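Local coordinates for uncharacterized protein (Magnetospirillum magneticum AMB-1, PDB 5MU5) that is a Maf-family glycosyltransferase that probably transfers sugars onto flagellin and is involved in the formation of bacterial flagella, at residues F319-E324 and T346-N351; N351-R356 and V364-R369; V275-S280 and I301-A306. All blocks are in the same frame, centred on the assembly; numbering follows the deposited sequence.

Contact 1 of 3, residues F319-E324 and T346-N351; sequences FQMLLE and TLIGSN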
ATOM      1  N   PHE A 319     -26.407   4.815  13.768  1.00 40.70           N
ATOM      2  CA  PHE A 319     -25.017   5.222  13.628  1.00 39.05           C
ATOM      3  C   PHE A 319     -24.810   5.945  12.329  1.00 37.05           C
ATOM      4  O   PHE A 319     -25.413   5.582  11.324  1.00 36.25           O
ATOM      5  CB  PHE A 319     -24.077   4.027  13.732  1.00 38.88           C
ATOM      6  CG  PHE A 319     -24.154   3.339  15.055  1.00 40.91           C
ATOM      7  CD1 PHE A 319     -23.655   3.958  16.192  1.00 42.18           C
ATOM      8  CD2 PHE A 319     -24.753   2.096  15.180  1.00 42.06           C
ATOM      9  CE1 PHE A 319     -23.728   3.346  17.431  1.00 40.62           C
ATOM     10  CE2 PHE A 319     -24.834   1.477  16.413  1.00 44.41           C
ATOM     11  CZ  PHE A 319     -24.326   2.114  17.544  1.00 42.83           C
ATOM     12  N   GLN A 320     -23.992   6.991  12.381  1.00 35.66           N
ATOM     13  CA  GLN A 320     -23.569   7.725  11.199  1.00 36.97           C
ATOM     14  C   GLN A 320     -22.056   7.513  11.054  1.00 37.25           C
ATOM     15  O   GLN A 320     -21.284   7.756  11.990  1.00 33.48           O
ATOM     16  CB  GLN A 320     -23.917   9.217  11.324  1.00 39.45           C
ATOM     17  CG  GLN A 320     -23.326  10.118  10.239  1.00 41.06           C
ATOM     18  CD  GLN A 320     -23.936   9.865   8.870  1.00 44.54           C
ATOM     19  OE1 GLN A 320     -25.129   9.580   8.749  1.00 43.71           O
ATOM     20  NE2 GLN A 320     -23.122   9.981   7.832  1.00 44.86           N
ATOM     21  N   MET A 321     -21.642   7.050   9.875  1.00 37.02           N
ATOM     22  CA  MET A 321     -20.237   6.725   9.644  1.00 36.62           C
ATOM     23  C   MET A 321     -19.545   7.820   8.861  1.00 37.15           C
ATOM     24  O   MET A 321     -20.134   8.412   7.925  1.00 38.14           O
ATOM     25  CB  MET A 321     -20.090   5.426   8.876  1.00 37.17           C
ATOM     26  CG  MET A 321     -20.888   4.265   9.414  1.00 37.82           C
ATOM     27  SD  MET A 321     -20.400   3.689  11.037  1.00 38.88           S
ATOM     28  CE  MET A 321     -18.635   3.441  10.756  1.00 38.85           C
ATOM     29  N   LEU A 322     -18.303   8.096   9.254  1.00 35.04           N
ATOM     30  CA  LEU A 322     -17.467   9.027   8.529  1.00 35.70           C
ATOM     31  C   LEU A 322     -16.049   8.478   8.482  1.00 35.27           C
ATOM     32  O   LEU A 322     -15.480   8.150   9.529  1.00 34.83           O
ATOM     33  CB  LEU A 322     -17.477  10.392   9.187  1.00 36.00           C
ATOM     34  CG  LEU A 322     -16.816  11.501   8.383  1.00 39.40           C
ATOM     35  CD1 LEU A 322     -17.542  11.742   7.061  1.00 39.10           C
ATOM     36  CD2 LEU A 322     -16.749  12.785   9.210  1.00 40.96           C
ATOM     37  N   LEU A 323     -15.485   8.404   7.274  1.00 36.79           N
ATOM     38  CA  LEU A 323     -14.116   7.914   7.060  1.00 40.65           C
ATOM     39  C   LEU A 323     -13.151   9.062   6.786  1.00 41.57           C
ATOM     40  O   LEU A 323     -12.114   9.157   7.415  1.00 41.73           O
ATOM     41  CB  LEU A 323     -14.083   6.949   5.876  1.00 40.68           C
ATOM     42  CG  LEU A 323     -12.716   6.409   5.398  1.00 41.78           C
ATOM     43  CD1 LEU A 323     -12.071   5.569   6.479  1.00 41.65           C
ATOM     44  CD2 LEU A 323     -12.866   5.590   4.122  1.00 38.13           C
ATOM     45  N   GLU A 324     -13.517   9.926   5.847  1.00 47.45           N
ATOM     46  CA  GLU A 324     -12.626  10.965   5.348  1.00 51.16           C
ATOM     47  C   GLU A 324     -12.274  12.067   6.325  1.00 48.37           C
ATOM     48  O   GLU A 324     -13.108  12.556   7.087  1.00 45.83           O
ATOM     49  CB  GLU A 324     -13.238  11.678   4.138  1.00 59.65           C
ATOM     50  CG  GLU A 324     -13.486  10.851   2.888  1.00 65.23           C
ATOM     51  CD  GLU A 324     -13.873  11.747   1.696  1.00 73.91           C
ATOM     52  OE1 GLU A 324     -13.002  12.529   1.229  1.00 77.70           O
ATOM     53  OE2 GLU A 324     -15.040  11.678   1.220  1.00 72.80           O
ATOM     54  N   THR A 346     -25.433   8.329  16.831  1.00 39.12           N
ATOM     55  CA  THR A 346     -24.051   8.357  17.289  1.00 38.37           C
ATOM     56  C   THR A 346     -23.182   8.373  16.039  1.00 37.95           C
ATOM     57  O   THR A 346     -23.463   7.665  15.077  1.00 37.61           O
ATOM     58  CB  THR A 346     -23.743   7.112  18.143  1.00 40.43           C
ATOM     59  OG1 THR A 346     -24.408   7.252  19.389  1.00 45.95           O
ATOM     60  CG2 THR A 346     -22.248   6.929  18.418  1.00 40.26           C
ATOM     61  N   LEU A 347     -22.144   9.190  16.048  1.00 38.73           N
ATOM     62  CA  LEU A 347     -21.186   9.241  14.952  1.00 40.51           C
ATOM     63  C   LEU A 347     -20.048   8.261  15.236  1.00 39.18           C
ATOM     64  O   LEU A 347     -19.459   8.296  16.309  1.00 37.35           O
ATOM     65  CB  LEU A 347     -20.656  10.671  14.810  1.00 43.83           C
ATOM     66  CG  LEU A 347     -19.587  11.068  13.777  1.00 46.86           C
ATOM     67  CD1 LEU A 347     -18.233  10.515  14.159  1.00 49.75           C
ATOM     68  CD2 LEU A 347     -19.932  10.649  12.366  1.00 46.39           C
ATOM     69  N   ILE A 348     -19.766   7.364  14.293  1.00 36.84           N
ATOM     70  CA  ILE A 348     -18.593   6.502  14.399  1.00 35.87           C
ATOM     71  C   ILE A 348     -17.681   6.960  13.300  1.00 35.89           C
ATOM     72  O   ILE A 348     -18.018   6.840  12.125  1.00 34.80           O
ATOM     73  CB  ILE A 348     -18.887   5.015  14.182  1.00 36.19           C
ATOM     74  CG1 ILE A 348     -19.867   4.515  15.248  1.00 36.61           C
ATOM     75  CG2 ILE A 348     -17.580   4.215  14.202  1.00 35.61           C
ATOM     76  CD1 ILE A 348     -20.245   3.056  15.075  1.00 37.98           C
ATOM     77  N   GLY A 349     -16.532   7.493  13.682  1.00 33.78           N
ATOM     78  CA  GLY A 349     -15.605   8.001  12.723  1.00 34.00           C
ATOM     79  C   GLY A 349     -14.177   7.601  13.001  1.00 35.20           C
ATOM     80  O   GLY A 349     -13.806   7.184  14.104  1.00 33.57           O
ATOM     81  N   SER A 350     -13.376   7.722  11.957  1.00 35.50           N
ATOM     82  CA  SER A 350     -11.943   7.616  12.072  1.00 35.29           C
ATOM     83  C   SER A 350     -11.421   8.710  13.016  1.00 36.12           C
ATOM     84  O   SER A 350     -11.967   9.815  13.070  1.00 37.21           O
ATOM     85  CB  SER A 350     -11.325   7.791  10.691  1.00 35.76           C
ATOM     86  OG  SER A 350      -9.973   8.145  10.812  1.00 39.62           O
ATOM     87  N   ASN A 351     -10.342   8.419  13.732  1.00 35.30           N
ATOM     88  CA  ASN A 351      -9.750   9.414  14.606  1.00 37.47           C
ATOM     89  C   ASN A 351      -9.261  10.658  13.875  1.00 39.25           C
ATOM     90  O   ASN A 351      -9.034  11.694  14.499  1.00 37.50           O
ATOM     91  CB  ASN A 351      -8.615   8.820  15.446  1.00 39.99           C
ATOM     92  CG  ASN A 351      -7.490   8.220  14.612  1.00 41.73           C
ATOM     93  OD1 ASN A 351      -7.706   7.380  13.712  1.00 41.62           O
ATOM     94  ND2 ASN A 351      -6.264   8.616  14.942  1.00 44.84           N
TER

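Contact 2 of 3, residues N351-R356 and V364-R369; sequences NTVDPR and VVYYFR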
ATOM      1  N   ASN A 351     -10.342   8.419  13.732  1.00 35.30           N
ATOM      2  CA  ASN A 351      -9.750   9.414  14.606  1.00 37.47           C
ATOM      3  C   ASN A 351      -9.261  10.658  13.875  1.00 39.25           C
ATOM      4  O   ASN A 351      -9.034  11.694  14.499  1.00 37.50           O
ATOM      5  CB  ASN A 351      -8.615   8.820  15.446  1.00 39.99           C
ATOM      6  CG  ASN A 351      -7.490   8.220  14.612  1.00 41.73           C
ATOM      7  OD1 ASN A 351      -7.706   7.380  13.712  1.00 41.62           O
ATOM      8  ND2 ASN A 351      -6.264   8.616  14.942  1.00 44.84           N
ATOM      9  N   THR A 352      -9.129  10.566  12.552  1.00 39.13           N
ATOM     10  CA  THR A 352      -8.664  11.684  11.755  1.00 39.30           C
ATOM     11  C   THR A 352      -9.768  12.493  11.088  1.00 40.08           C
ATOM     12  O   THR A 352      -9.469  13.338  10.268  1.00 40.56           O
ATOM     13  CB  THR A 352      -7.728  11.198  10.652  1.00 40.96           C
ATOM     14  OG1 THR A 352      -8.449  10.316   9.808  1.00 38.13           O
ATOM     15  CG2 THR A 352      -6.496  10.482  11.254  1.00 40.09           C
ATOM     16  N   VAL A 353     -11.038  12.261  11.418  1.00 39.18           N
ATOM     17  CA  VAL A 353     -12.083  13.099  10.833  1.00 37.91           C
ATOM     18  C   VAL A 353     -11.962  14.534  11.348  1.00 40.03           C
ATOM     19  O   VAL A 353     -11.354  14.791  12.404  1.00 40.49           O
ATOM     20  CB  VAL A 353     -13.508  12.568  11.088  1.00 37.54           C
ATOM     21  CG1 VAL A 353     -13.641  11.169  10.510  1.00 36.84           C
ATOM     22  CG2 VAL A 353     -13.899  12.621  12.574  1.00 37.15           C
ATOM     23  N   ASP A 354     -12.538  15.476  10.609  1.00 40.90           N
ATOM     24  CA  ASP A 354     -12.464  16.876  11.019  1.00 43.62           C
ATOM     25  C   ASP A 354     -12.943  17.053  12.478  1.00 41.94           C
ATOM     26  O   ASP A 354     -14.007  16.599  12.827  1.00 43.30           O
ATOM     27  CB  ASP A 354     -13.281  17.751  10.062  1.00 46.15           C
ATOM     28  CG  ASP A 354     -12.963  19.255  10.207  1.00 48.23           C
ATOM     29  OD1 ASP A 354     -13.441  19.878  11.185  1.00 44.92           O
ATOM     30  OD2 ASP A 354     -12.253  19.800   9.323  1.00 46.01           O
ATOM     31  N   PRO A 355     -12.163  17.729  13.328  1.00 44.01           N
ATOM     32  CA  PRO A 355     -12.584  17.920  14.731  1.00 44.13           C
ATOM     33  C   PRO A 355     -13.949  18.555  14.923  1.00 44.35           C
ATOM     34  O   PRO A 355     -14.575  18.319  15.949  1.00 43.46           O
ATOM     35  CB  PRO A 355     -11.522  18.858  15.300  1.00 44.85           C
ATOM     36  CG  PRO A 355     -10.338  18.656  14.443  1.00 45.60           C
ATOM     37  CD  PRO A 355     -10.843  18.329  13.067  1.00 44.16           C
ATOM     38  N   ARG A 356     -14.400  19.351  13.957  1.00 47.08           N
ATOM     39  CA  ARG A 356     -15.712  20.022  14.043  1.00 49.37           C
ATOM     40  C   ARG A 356     -16.891  19.076  13.851  1.00 50.69           C
ATOM     41  O   ARG A 356     -18.035  19.462  14.062  1.00 52.51           O
ATOM     42  CB  ARG A 356     -15.813  21.140  12.998  1.00 48.49           C
ATOM     43  CG  ARG A 356     -14.824  22.269  13.220  1.00 46.01           C
ATOM     44  CD  ARG A 356     -14.795  23.193  12.032  1.00 46.20           C
ATOM     45  NE  ARG A 356     -14.145  22.569  10.888  1.00 47.76           N
ATOM     46  CZ  ARG A 356     -13.876  23.189   9.740  1.00 49.51           C
ATOM     47  NH1 ARG A 356     -14.221  24.452   9.549  1.00 53.63           N
ATOM     48  NH2 ARG A 356     -13.264  22.546   8.773  1.00 50.03           N
ATOM     49  N   VAL A 364     -20.011  10.832  20.035  1.00 42.13           N
ATOM     50  CA  VAL A 364     -18.996  10.487  19.057  1.00 42.68           C
ATOM     51  C   VAL A 364     -18.119   9.329  19.517  1.00 39.00           C
ATOM     52  O   VAL A 364     -17.617   9.335  20.624  1.00 39.47           O
ATOM     53  CB  VAL A 364     -18.088  11.711  18.782  1.00 46.80           C
ATOM     54  CG1 VAL A 364     -17.031  11.395  17.732  1.00 48.25           C
ATOM     55  CG2 VAL A 364     -18.920  12.894  18.308  1.00 47.72           C
ATOM     56  N   VAL A 365     -17.947   8.349  18.643  1.00 36.51           N
ATOM     57  CA  VAL A 365     -17.068   7.221  18.857  1.00 36.13           C
ATOM     58  C   VAL A 365     -16.018   7.183  17.738  1.00 37.51           C
ATOM     59  O   VAL A 365     -16.353   7.309  16.555  1.00 34.85           O
ATOM     60  CB  VAL A 365     -17.825   5.895  18.814  1.00 37.43           C
ATOM     61  CG1 VAL A 365     -16.872   4.752  19.115  1.00 37.15           C
ATOM     62  CG2 VAL A 365     -18.978   5.906  19.810  1.00 38.00           C
ATOM     63  N   TYR A 366     -14.755   7.006  18.121  1.00 36.63           N
ATOM     64  CA  TYR A 366     -13.660   6.956  17.182  1.00 35.79           C
ATOM     65  C   TYR A 366     -13.066   5.558  17.083  1.00 35.96           C
ATOM     66  O   TYR A 366     -12.993   4.848  18.061  1.00 37.00           O
ATOM     67  CB  TYR A 366     -12.524   7.896  17.606  1.00 36.17           C
ATOM     68  CG  TYR A 366     -12.894   9.337  17.572  1.00 36.72           C
ATOM     69  CD1 TYR A 366     -13.231   9.947  16.388  1.00 36.22           C
ATOM     70  CD2 TYR A 366     -12.922  10.091  18.743  1.00 38.88           C
ATOM     71  CE1 TYR A 366     -13.584  11.269  16.359  1.00 38.26           C
ATOM     72  CE2 TYR A 366     -13.287  11.412  18.731  1.00 37.77           C
ATOM     73  CZ  TYR A 366     -13.605  11.996  17.540  1.00 39.26           C
ATOM     74  OH  TYR A 366     -13.968  13.308  17.528  1.00 42.72           O
ATOM     75  N   TYR A 367     -12.616   5.183  15.895  1.00 34.73           N
ATOM     76  CA  TYR A 367     -11.762   4.016  15.754  1.00 35.56           C
ATOM     77  C   TYR A 367     -10.439   4.567  15.208  1.00 36.68           C
ATOM     78  O   TYR A 367     -10.384   5.685  14.672  1.00 35.45           O
ATOM     79  CB  TYR A 367     -12.377   2.976  14.838  1.00 36.12           C
ATOM     80  CG  TYR A 367     -12.331   3.335  13.380  1.00 36.85           C
ATOM     81  CD1 TYR A 367     -13.316   4.091  12.804  1.00 39.67           C
ATOM     82  CD2 TYR A 367     -11.274   2.918  12.584  1.00 39.28           C
ATOM     83  CE1 TYR A 367     -13.254   4.435  11.452  1.00 41.76           C
ATOM     84  CE2 TYR A 367     -11.208   3.243  11.246  1.00 39.85           C
ATOM     85  CZ  TYR A 367     -12.193   4.004  10.687  1.00 39.73           C
ATOM     86  OH  TYR A 367     -12.110   4.296   9.345  1.00 46.87           O
ATOM     87  N   PHE A 368      -9.377   3.799  15.370  1.00 36.26           N
ATOM     88  CA  PHE A 368      -8.064   4.241  14.947  1.00 39.24           C
ATOM     89  C   PHE A 368      -7.701   3.683  13.597  1.00 42.64           C
ATOM     90  O   PHE A 368      -7.587   2.476  13.402  1.00 41.71           O
ATOM     91  CB  PHE A 368      -7.023   3.948  16.023  1.00 38.80           C
ATOM     92  CG  PHE A 368      -7.206   4.814  17.196  1.00 39.05           C
ATOM     93  CD1 PHE A 368      -8.103   4.466  18.174  1.00 39.44           C
ATOM     94  CD2 PHE A 368      -6.595   6.052  17.249  1.00 40.57           C
ATOM     95  CE1 PHE A 368      -8.348   5.313  19.224  1.00 41.34           C
ATOM     96  CE2 PHE A 368      -6.808   6.900  18.317  1.00 41.95           C
ATOM     97  CZ  PHE A 368      -7.692   6.529  19.305  1.00 42.80           C
ATOM     98  N   ARG A 369      -7.560   4.597  12.647  1.00 44.32           N
ATOM     99  CA  ARG A 369      -7.232   4.212  11.309  1.00 46.76           C
ATOM    100  C   ARG A 369      -5.729   3.920  11.185  1.00 44.46           C
ATOM    101  O   ARG A 369      -4.914   4.776  11.466  1.00 44.64           O
ATOM    102  CB  ARG A 369      -7.666   5.282  10.326  1.00 49.39           C
ATOM    103  CG  ARG A 369      -7.747   4.668   8.972  1.00 50.25           C
ATOM    104  CD  ARG A 369      -8.136   5.619   7.887  1.00 53.60           C
ATOM    105  NE  ARG A 369      -8.249   4.825   6.667  1.00 54.22           N
ATOM    106  CZ  ARG A 369      -8.585   5.310   5.488  1.00 53.89           C
ATOM    107  NH1 ARG A 369      -8.859   6.597   5.371  1.00 53.90           N
ATOM    108  NH2 ARG A 369      -8.653   4.504   4.432  1.00 57.69           N
TER
HETATM  109  O   HOH W   1      -4.894   7.216  12.847  1.00 45.21           O

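Contact 3 of 3, residues V275-S280 and I301-A306; sequences VFIVGS and ISCGTA. With SO4 (sulfate ion), chain B.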
ATOM      1  N   VAL A 275     -28.640  -5.598  10.994  1.00 37.09           N
ATOM      2  CA  VAL A 275     -28.180  -4.261  10.716  1.00 38.56           C
ATOM      3  C   VAL A 275     -28.397  -3.942   9.231  1.00 35.44           C
ATOM      4  O   VAL A 275     -28.194  -4.791   8.355  1.00 32.02           O
ATOM      5  CB  VAL A 275     -26.705  -4.080  11.152  1.00 40.95           C
ATOM      6  CG1 VAL A 275     -25.765  -4.827  10.228  1.00 42.59           C
ATOM      7  CG2 VAL A 275     -26.347  -2.606  11.161  1.00 44.24           C
ATOM      8  N   PHE A 276     -28.863  -2.720   8.978  1.00 35.48           N
ATOM      9  CA  PHE A 276     -29.023  -2.193   7.642  1.00 34.42           C
ATOM     10  C   PHE A 276     -27.904  -1.216   7.393  1.00 34.94           C
ATOM     11  O   PHE A 276     -27.807  -0.204   8.096  1.00 33.74           O
ATOM     12  CB  PHE A 276     -30.332  -1.439   7.462  1.00 35.51           C
ATOM     13  CG  PHE A 276     -31.548  -2.286   7.554  1.00 36.71           C
ATOM     14  CD1 PHE A 276     -31.476  -3.683   7.603  1.00 36.11           C
ATOM     15  CD2 PHE A 276     -32.777  -1.685   7.553  1.00 36.30           C
ATOM     16  CE1 PHE A 276     -32.616  -4.434   7.658  1.00 37.98           C
ATOM     17  CE2 PHE A 276     -33.924  -2.442   7.613  1.00 37.99           C
ATOM     18  CZ  PHE A 276     -33.849  -3.807   7.669  1.00 38.32           C
ATOM     19  N   ILE A 277     -27.057  -1.539   6.417  1.00 34.71           N
ATOM     20  CA  ILE A 277     -25.931  -0.696   6.033  1.00 36.13           C
ATOM     21  C   ILE A 277     -26.360   0.031   4.792  1.00 34.22           C
ATOM     22  O   ILE A 277     -26.693  -0.594   3.799  1.00 35.65           O
ATOM     23  CB  ILE A 277     -24.680  -1.538   5.796  1.00 39.40           C
ATOM     24  CG1 ILE A 277     -24.205  -2.081   7.145  1.00 41.38           C
ATOM     25  CG2 ILE A 277     -23.580  -0.699   5.168  1.00 41.50           C
ATOM     26  CD1 ILE A 277     -23.376  -3.327   7.057  1.00 44.65           C
ATOM     27  N   VAL A 278     -26.370   1.352   4.863  1.00 32.28           N
ATOM     28  CA  VAL A 278     -26.950   2.158   3.823  1.00 33.94           C
ATOM     29  C   VAL A 278     -25.907   3.055   3.205  1.00 34.71           C
ATOM     30  O   VAL A 278     -25.355   3.908   3.874  1.00 34.26           O
ATOM     31  CB  VAL A 278     -28.080   3.056   4.371  1.00 35.92           C
ATOM     32  CG1 VAL A 278     -28.788   3.759   3.240  1.00 35.95           C
ATOM     33  CG2 VAL A 278     -29.087   2.230   5.157  1.00 36.02           C
ATOM     34  N   GLY A 279     -25.658   2.853   1.912  1.00 36.69           N
ATOM     35  CA  GLY A 279     -24.766   3.713   1.144  1.00 35.20           C
ATOM     36  C   GLY A 279     -25.534   4.753   0.353  1.00 36.25           C
ATOM     37  O   GLY A 279     -26.772   4.856   0.439  1.00 35.28           O
ATOM     38  N   SER A 280     -24.798   5.497  -0.462  1.00 37.28           N
ATOM     39  CA  SER A 280     -25.371   6.591  -1.238  1.00 38.82           C
ATOM     40  C   SER A 280     -25.800   6.249  -2.675  1.00 35.79           C
ATOM     41  O   SER A 280     -26.109   7.132  -3.447  1.00 39.12           O
ATOM     42  CB  SER A 280     -24.402   7.791  -1.223  1.00 41.91           C
ATOM     43  OG  SER A 280     -23.140   7.455  -1.772  1.00 42.90           O
ATOM     44  N   ILE A 301     -27.234   1.767   9.971  1.00 33.91           N
ATOM     45  CA  ILE A 301     -25.904   2.326   9.851  1.00 34.42           C
ATOM     46  C   ILE A 301     -25.884   3.134   8.554  1.00 35.94           C
ATOM     47  O   ILE A 301     -26.006   2.585   7.450  1.00 36.83           O
ATOM     48  CB  ILE A 301     -24.832   1.231   9.864  1.00 37.12           C
ATOM     49  CG1 ILE A 301     -24.838   0.560  11.230  1.00 39.32           C
ATOM     50  CG2 ILE A 301     -23.455   1.817   9.575  1.00 39.14           C
ATOM     51  CD1 ILE A 301     -23.739  -0.441  11.444  1.00 40.58           C
ATOM     52  N   SER A 302     -25.773   4.448   8.707  1.00 36.20           N
ATOM     53  CA  SER A 302     -25.775   5.373   7.601  1.00 36.56           C
ATOM     54  C   SER A 302     -24.345   5.660   7.246  1.00 36.14           C
ATOM     55  O   SER A 302     -23.572   6.064   8.093  1.00 37.47           O
ATOM     56  CB  SER A 302     -26.476   6.680   7.997  1.00 37.85           C
ATOM     57  OG  SER A 302     -26.449   7.613   6.921  1.00 38.61           O
ATOM     58  N   CYS A 303     -24.001   5.461   5.983  1.00 39.23           N
ATOM     59  CA  CYS A 303     -22.633   5.664   5.524  1.00 40.29           C
ATOM     60  C   CYS A 303     -22.494   6.991   4.790  1.00 40.81           C
ATOM     61  O   CYS A 303     -23.066   7.174   3.714  1.00 44.99           O
ATOM     62  CB  CYS A 303     -22.224   4.484   4.648  1.00 39.14           C
ATOM     63  SG  CYS A 303     -22.210   2.945   5.606  1.00 40.40           S
ATOM     64  N   GLY A 304     -21.751   7.919   5.388  1.00 40.11           N
ATOM     65  CA  GLY A 304     -21.532   9.229   4.783  1.00 41.63           C
ATOM     66  C   GLY A 304     -22.818   9.920   4.344  1.00 42.54           C
ATOM     67  O   GLY A 304     -23.732  10.079   5.155  1.00 42.43           O
ATOM     68  N   THR A 305     -22.906  10.256   3.049  1.00 42.59           N
ATOM     69  CA  THR A 305     -24.005  11.052   2.488  1.00 45.19           C
ATOM     70  C   THR A 305     -25.353  10.360   2.408  1.00 42.75           C
ATOM     71  O   THR A 305     -26.367  11.009   2.108  1.00 43.11           O
ATOM     72  CB  THR A 305     -23.659  11.607   1.080  1.00 50.18           C
ATOM     73  OG1 THR A 305     -23.231  10.537   0.211  1.00 53.32           O
ATOM     74  CG2 THR A 305     -22.566  12.648   1.185  1.00 50.23           C
ATOM     75  N   ALA A 306     -25.373   9.062   2.673  1.00 40.69           N
ATOM     76  CA  ALA A 306     -26.629   8.299   2.763  1.00 39.70           C
ATOM     77  C   ALA A 306     -27.614   8.906   3.763  1.00 39.46           C
ATOM     78  O   ALA A 306     -28.819   8.709   3.667  1.00 43.45           O
ATOM     79  CB  ALA A 306     -26.315   6.886   3.202  1.00 40.80           C
TER
HETATM   80  S   SO4 B 701     -20.299   9.135   0.470  0.75 60.21           S
HETATM   81  O1  SO4 B 701     -21.089   7.889   0.641  0.75 59.40           O
HETATM   82  O2  SO4 B 701     -20.818   9.818  -0.756  0.75 54.79           O
HETATM   83  O3  SO4 B 701     -18.846   8.794   0.305  0.75 56.70           O
HETATM   84  O4  SO4 B 701     -20.449   9.956   1.713  0.75 50.71           O

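Contact 1 of 3, residues F319-E324 and T346-N351
The two strands of a beta-alpha-beta unit, 319-322 and 346-350, connected through helix 327-340, lie side by side here, with Phe319 to Leu322 in parallel register with Thr346 to Gly349. Four backbone hydrogen bonds establish the pairing: Gln320 N to Thr346 O, Ile348 N to Gln320 O, Leu322 N to Ile348 O and Ser350 N to Leu322 O. The strand directions differ by 24°. Gln320 N to Thr346 O measures 2.8 Å. Ser350 N to Leu322 O measures 3.2 Å. On one face Ile348 meets two side chains of the other strand. Its CD1 touches Phe319 CD1 at 3.7 Å, while its CG2 lies 3.7 Å from Met321 CE, a methyl bent round by chi3 of -53°. Thr346 runs alongside Phe319 and sets CG2 at the ring edge, in plane, 4.0 Å from CE1 of Phe319. An alanine in place of Phe319 would probably open a gap beside Ile348 CD1 and strip the Thr346 methyl of its aromatic edge. The opposite face carries Leu347, whose CD2 reaches Gln320 O at 3.2 Å and Leu322 CB at 4.0 Å. Gln320 OE1 and NE2 hydrogen-bond with Ser302 OG and Gly304 O, and Thr346 OG1 with Asp363 OD2. Side-chain contact between these strands is therefore chiefly apolar, while the buried polar ends of Gln320 and Thr346 are satisfied beyond the pair.

Contact 2 of 3, residues N351-R356 and V364-R369
Asn351 begins the loop after strand 346-350 and meets Tyr367, Phe368 and Arg369 at once. Its backbone N donates to Tyr367 O at 2.9 Å, although this bond is bent, with an N-H...O angle of 131°. Chi1 of 59° sets CG between the backbone N and the carbonyl carbon, beside Phe368 CD2. The amide oxygen OD1 accepts from Arg369 N at 3.0 Å, a nearly straight bond with the donor tilted out of the amide plane. ND2 lies 3.5 Å from Phe368 CD2, where the amide and ring planes stand 45° apart. It also donates to a water, which passes a hydrogen bond on to Arg369 O, and bonds to Ser252 in helix 242-257. At Thr352, OG1 hydrogen-bonds with Ser350 OG. Val353 then brings CG2 to the edge of the Tyr366 ring, 4.0 Å from CE1 of Tyr366; Val364 CG1 lies over one face of that ring, toward its rim. At Asp354 an Asx turn forms, OD1 accepting from Arg356 N at 3.0 Å. Arg356 grips the same carboxylate side-on, NE bonding to Asp354 OD1 at 2.8 Å and NH2 to Asp354 OD2. That salt bridge is internal to the loop. Across the contact the buried Asn351 amide takes the N-H of Arg369 directly and its carbonyl through water, and so probably holds the chain just past the strand.

Contact 3 of 3, residues V275-S280 and I301-A306
Val275 and Ile301 mark the tight end of this pairing: CG2 of Val275 lies 3.4 Å from CD1 of Ile301, closer than ordinary van der Waals contact. The strands 275-278 and 301-303 run parallel, held by hydrogen bonds from Ile301 N to Phe276 O (2.8 Å), Val278 N to Ile301 O and Cys303 N to Val278 O. Val278 O is hemmed in further by Ala306 CB at 3.2 Å, while Ile277 CG2 rests 3.9 Å from Cys303 SG. Past the strand ends the packing gives way to a solvent-exposed side formed by Ser280 and Thr305. There Ser280 CB and Thr305 OG1 approach to 3.3 Å, and a sulfate, probably from the crystallisation liquor, joins both residues. Thr305 binds it twice, OG1 to O2 at 2.7 Å and N to O4 at 2.8 Å, whereas Ser280 OG reaches O1 at a longer 3.2 Å. Gly304, with positive phi (51°), lies next to sulfate O4, where a CB would clash. Such anion binding is consistent with a phosphate-binding spot. Strand 408-412 flanks 275-278, helix 393-404 covers Ile277, Ile301 and Cys303, and helix 307-312 packs on Val278 and Ser302 on the opposite sheet face.

In the fold
All three contacts reach one mixed beta-sheet in the MptE-like part of the protein, where five neighbouring strands run in the order 275-278, 299-303, 319-322, 346-350, 363-367. Along the chain contact 3 comes first, then contact 1, then contact 2. Centres of contacts 1 and 2 lie about 7 Å apart; they share Asn351 and meet where strand 346-350 pairs with 363-367. Contact 3 is centred about 11 Å from contact 1, joined to it through strands 299-303 and 319-322, but about 18 Å from contact 2, which it does not touch. Contacts 3 and 1 are beta-alpha-beta pairings, contact 2 closes onto the next strand, and the sulfate at the C-terminal strand ends of contact 3 is consistent with an anion-binding site.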